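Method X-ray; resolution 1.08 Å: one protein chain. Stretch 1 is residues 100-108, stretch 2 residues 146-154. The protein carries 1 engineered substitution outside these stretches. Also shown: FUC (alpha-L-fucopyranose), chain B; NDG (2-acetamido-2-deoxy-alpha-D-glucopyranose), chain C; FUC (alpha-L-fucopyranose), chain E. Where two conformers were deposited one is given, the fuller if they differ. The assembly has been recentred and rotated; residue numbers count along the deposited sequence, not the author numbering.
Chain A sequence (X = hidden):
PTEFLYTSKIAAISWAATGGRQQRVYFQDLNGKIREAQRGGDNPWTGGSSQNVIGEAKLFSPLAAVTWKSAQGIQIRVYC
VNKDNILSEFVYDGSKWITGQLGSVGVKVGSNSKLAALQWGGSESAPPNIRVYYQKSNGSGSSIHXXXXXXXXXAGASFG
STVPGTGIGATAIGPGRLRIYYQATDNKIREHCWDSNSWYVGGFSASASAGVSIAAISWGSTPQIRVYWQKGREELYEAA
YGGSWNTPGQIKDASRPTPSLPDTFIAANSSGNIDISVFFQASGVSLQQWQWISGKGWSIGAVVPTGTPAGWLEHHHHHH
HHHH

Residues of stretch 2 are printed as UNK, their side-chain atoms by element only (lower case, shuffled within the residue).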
# COMPACT_ATOMS: atom_id res chain seq x y z
N GLY A 100 15.25 -21.56 11.35
CA GLY A 100 16.54 -21.55 12.02
C GLY A 100 16.40 -21.46 13.53
O GLY A 100 15.31 -21.26 14.08
N GLN A 101 17.55 -21.56 14.22
CA GLN A 101 17.58 -21.67 15.67
C GLN A 101 17.40 -20.32 16.39
O GLN A 101 17.13 -20.32 17.58
CB GLN A 101 18.91 -22.28 16.11
CG GLN A 101 19.03 -23.75 15.77
CD GLN A 101 20.44 -24.22 16.02
OE1 GLN A 101 21.32 -24.05 15.18
NE2 GLN A 101 20.67 -24.76 17.21
N LEU A 102 17.53 -19.18 15.70
CA LEU A 102 17.55 -17.90 16.44
C LEU A 102 16.23 -17.66 17.17
O LEU A 102 16.23 -17.12 18.27
CB LEU A 102 17.88 -16.75 15.49
CG LEU A 102 17.93 -15.36 16.12
CD1 LEU A 102 18.85 -15.29 17.34
CD2 LEU A 102 18.37 -14.34 15.08
N GLY A 103 15.09 -18.04 16.59
CA GLY A 103 13.79 -17.79 17.21
C GLY A 103 13.66 -18.40 18.60
O GLY A 103 12.95 -17.86 19.45
N SER A 104 14.36 -19.51 18.85
CA SER A 104 14.29 -20.22 20.12
C SER A 104 15.01 -19.46 21.24
O SER A 104 14.84 -19.79 22.40
CB SER A 104 14.83 -21.63 19.98
OG SER A 104 16.24 -21.61 19.78
N VAL A 105 15.83 -18.46 20.88
CA VAL A 105 16.62 -17.73 21.88
C VAL A 105 15.72 -16.82 22.74
O VAL A 105 15.99 -16.64 23.93
CB VAL A 105 17.75 -16.93 21.22
CG1 VAL A 105 18.49 -16.04 22.21
CG2 VAL A 105 18.72 -17.87 20.52
N GLY A 106 14.70 -16.21 22.14
CA GLY A 106 13.79 -15.32 22.87
C GLY A 106 14.27 -13.88 22.91
O GLY A 106 14.17 -13.20 23.95
N VAL A 107 14.72 -13.36 21.77
CA VAL A 107 15.12 -11.96 21.66
C VAL A 107 13.89 -11.13 21.28
O VAL A 107 13.39 -11.24 20.17
CB VAL A 107 16.24 -11.79 20.62
CG1 VAL A 107 16.64 -10.32 20.49
CG2 VAL A 107 17.45 -12.66 20.94
N LYS A 108 13.40 -10.31 22.22
CA LYS A 108 12.26 -9.44 21.95
C LYS A 108 12.74 -8.17 21.24
O LYS A 108 13.72 -7.54 21.65
CB LYS A 108 11.51 -9.13 23.25
CG LYS A 108 10.18 -8.40 23.08
CD LYS A 108 9.03 -9.30 22.68
CE LYS A 108 7.67 -8.68 22.95
NZ LYS A 108 6.62 -9.72 23.06
N UNK A 146 22.93 -5.93 19.30
CA UNK A 146 23.55 -6.89 18.41
C UNK A 146 23.37 -8.30 18.97
O UNK A 146 23.58 -8.53 20.16
o UNK A 146 27.79 -7.28 18.81
c UNK A 146 25.88 -7.47 17.45
c UNK A 146 25.04 -6.55 18.31
o UNK A 146 28.08 -7.04 16.63
c UNK A 146 27.36 -7.25 17.64
N UNK A 147 23.02 -9.25 18.09
CA UNK A 147 23.07 -10.68 18.41
C UNK A 147 24.14 -11.31 17.52
O UNK A 147 24.33 -10.92 16.37
c UNK A 147 21.69 -11.36 18.36
c UNK A 147 20.98 -11.27 20.76
c UNK A 147 21.60 -13.38 19.89
c UNK A 147 21.44 -13.96 21.14
o UNK A 147 20.91 -13.70 23.46
c UNK A 147 21.05 -13.17 22.21
c UNK A 147 20.81 -11.82 22.02
c UNK A 147 21.37 -12.03 19.67
N UNK A 148 24.84 -12.29 18.09
CA UNK A 148 26.12 -12.78 17.58
C UNK A 148 26.03 -14.29 17.32
O UNK A 148 25.69 -15.03 18.24
c UNK A 148 27.21 -12.51 18.64
c UNK A 148 28.54 -13.18 18.30
c UNK A 148 27.39 -11.02 18.87
N UNK A 149 26.40 -14.73 16.12
CA UNK A 149 26.64 -16.15 15.83
C UNK A 149 28.09 -16.32 15.41
O UNK A 149 28.45 -15.93 14.30
c UNK A 149 25.56 -19.32 14.85
n UNK A 149 27.27 -19.91 13.52
c UNK A 149 26.17 -18.12 14.35
c UNK A 149 24.83 -21.93 15.42
c UNK A 149 25.91 -21.73 14.58
c UNK A 149 25.76 -16.72 14.72
c UNK A 149 27.21 -18.54 13.55
c UNK A 149 24.13 -20.86 15.98
c UNK A 149 26.26 -20.41 14.30
c UNK A 149 24.48 -19.56 15.70
N UNK A 150 28.90 -16.91 16.28
CA UNK A 150 30.22 -17.40 15.90
C UNK A 150 30.38 -18.81 16.50
O UNK A 150 31.38 -19.13 17.13
c UNK A 150 31.33 -16.43 16.28
o UNK A 150 31.32 -15.25 15.46
N UNK A 151 29.35 -19.63 16.26
CA UNK A 151 29.26 -21.03 16.68
C UNK A 151 27.97 -21.33 17.43
O UNK A 151 27.47 -22.45 17.41
N UNK A 152 27.44 -20.32 18.13
CA UNK A 152 26.22 -20.38 18.93
C UNK A 152 25.70 -18.95 19.01
O UNK A 152 26.50 -18.03 18.93
n UNK A 152 26.95 -25.14 21.66
c UNK A 152 26.64 -24.72 20.28
c UNK A 152 26.05 -23.33 20.22
c UNK A 152 26.50 -20.85 20.36
c UNK A 152 27.06 -22.25 20.54
N UNK A 153 24.40 -18.75 19.19
CA UNK A 153 23.86 -17.41 19.36
C UNK A 153 24.13 -16.90 20.78
O UNK A 153 23.83 -17.57 21.76
c UNK A 153 22.36 -17.37 19.08
c UNK A 153 21.80 -16.36 14.19
c UNK A 153 22.79 -14.52 15.39
c UNK A 153 22.76 -15.20 16.58
c UNK A 153 22.32 -15.09 14.21
c UNK A 153 22.02 -17.49 17.63
n UNK A 153 21.27 -18.31 15.68
c UNK A 153 21.43 -18.55 17.02
c UNK A 153 21.75 -17.05 15.40
c UNK A 153 22.23 -16.50 16.60
N UNK A 154 24.63 -15.67 20.87
CA UNK A 154 24.75 -14.98 22.14
C UNK A 154 24.62 -13.47 21.91
O UNK A 154 24.77 -12.98 20.79
c UNK A 154 26.05 -15.39 22.86
c UNK A 154 27.28 -14.72 22.30
o UNK A 154 25.92 -15.08 24.24
C1 FUC B . 22.08 -22.77 11.44
C2 FUC B . 21.00 -21.92 12.10
C3 FUC B . 21.62 -20.95 13.09
C4 FUC B . 22.68 -20.12 12.37
C5 FUC B . 23.73 -21.06 11.80
C6 FUC B . 24.86 -20.34 11.07
O2 FUC B . 20.06 -22.77 12.77
O3 FUC B . 20.60 -20.15 13.70
O4 FUC B . 22.13 -19.37 11.28
O5 FUC B . 23.10 -21.96 10.87
C1 NDG C . 24.93 -25.73 15.32
C2 NDG C . 23.70 -26.47 15.84
C3 NDG C . 23.07 -27.28 14.72
C4 NDG C . 22.78 -26.38 13.52
C5 NDG C . 24.01 -25.58 13.09
C6 NDG C . 23.66 -24.55 12.02
C7 NDG C . 23.61 -27.08 18.22
C8 NDG C . 24.04 -28.09 19.26
O5 NDG C . 24.56 -24.90 14.22
O3 NDG C . 21.86 -27.87 15.18
O4 NDG C . 22.33 -27.17 12.41
O6 NDG C . 22.64 -23.62 12.44
O7 NDG C . 22.93 -26.12 18.53
N2 NDG C . 24.03 -27.33 16.97
O1 NDG C . 25.93 -26.67 14.91
C1 FUC E . 32.02 -10.22 19.22
C2 FUC E . 30.92 -9.25 19.64
C3 FUC E . 31.30 -7.83 19.17
C4 FUC E . 31.58 -7.82 17.67
C5 FUC E . 32.73 -8.79 17.41
C6 FUC E . 33.14 -8.84 15.96
O1 FUC E . 33.16 -9.94 20.02
O2 FUC E . 30.72 -9.32 21.06
O3 FUC E . 30.28 -6.90 19.53
O4 FUC E . 30.46 -8.28 16.91
O5 FUC E . 32.33 -10.10 17.82

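Position 146 carries three side-chain carbons in a row, the third bearing two oxygens, and touches nothing on stretch 1. The carboxylate accepts hydrogen bonds from O3 and O4 of the chain E fucose, and the atoms identify Glu146; O3 lies 2.6 Å from its OE1 and O4 2.7 Å from its OE2.

Position 147 has one carbon followed by a six-carbon ring that bears an oxygen. Val107 CG2 sits over one face of the ring, 3.8 Å from its centroid and 16° off the normal, a CH-pi contact, while Val105 CG1 and Leu102 CD1 approach obliquely. The residue is Tyr147. Val105 CG1 is 3.6 Å from Tyr147 OH, and Leu102 CD1 is 4.2 Å from Tyr147 CD2. The chi1 of -124° lies between the usual wells.

At position 148 one carbon carries two others, and none comes near stretch 1: Val148. Its backbone N and O both pair with position 154, at 2.8 Å from Val148 N to O of 154 and 2.9 Å from N of 154 to Val148 O.

Position 149 shows one carbon and fused five- and six-membered rings with eight carbons and one nitrogen. Gln101 OE1 approaches the ring system obliquely, and the residue is Trp149. Its CH2 is 4.1 Å from Gln101 OE1, while C6 of the chain B fucose lies over a face of the indole.

Position 150, with one carbon and one oxygen, is Ser150, exposed and remote from stretch 1. Position 151 has no side-chain atoms and is Gly151; at phi/psi 128/-30 a CB would be jammed against the carbonyl oxygen of Ser150. Position 152 has four carbons in a row ending in nitrogen, without contact across the stretches, and is Lys152.

Position 153 again has one carbon and a fused ring system of eight carbons and one nitrogen. Leu102 CD1 rests over one face of the five-membered ring, 3.8 Å from the centroid and 15° off the normal, and Val105 CG2 approaches obliquely. This is Trp153, with Val105 CG2 3.9 Å from Trp153 CB. Position 154, one carbon carrying an oxygen and a carbon, has its CB pointing away from stretch 1 and is Thr154.

No hydrogen bond crosses between the stretches, and the 325 Å² buried is largely apolar packing of Leu102, Val105 and Val107 against Tyr147 and Trp153. The sugar supplies a polar link: O3 of the chain B fucose accepts a bond from Trp153 NE1 at 2.8 Å, and its O2 accepts one from Gln101 N at 3.1 Å. The two stretches thus share one ligand.

Stretch 2 (146-154) EYVWSGKWT
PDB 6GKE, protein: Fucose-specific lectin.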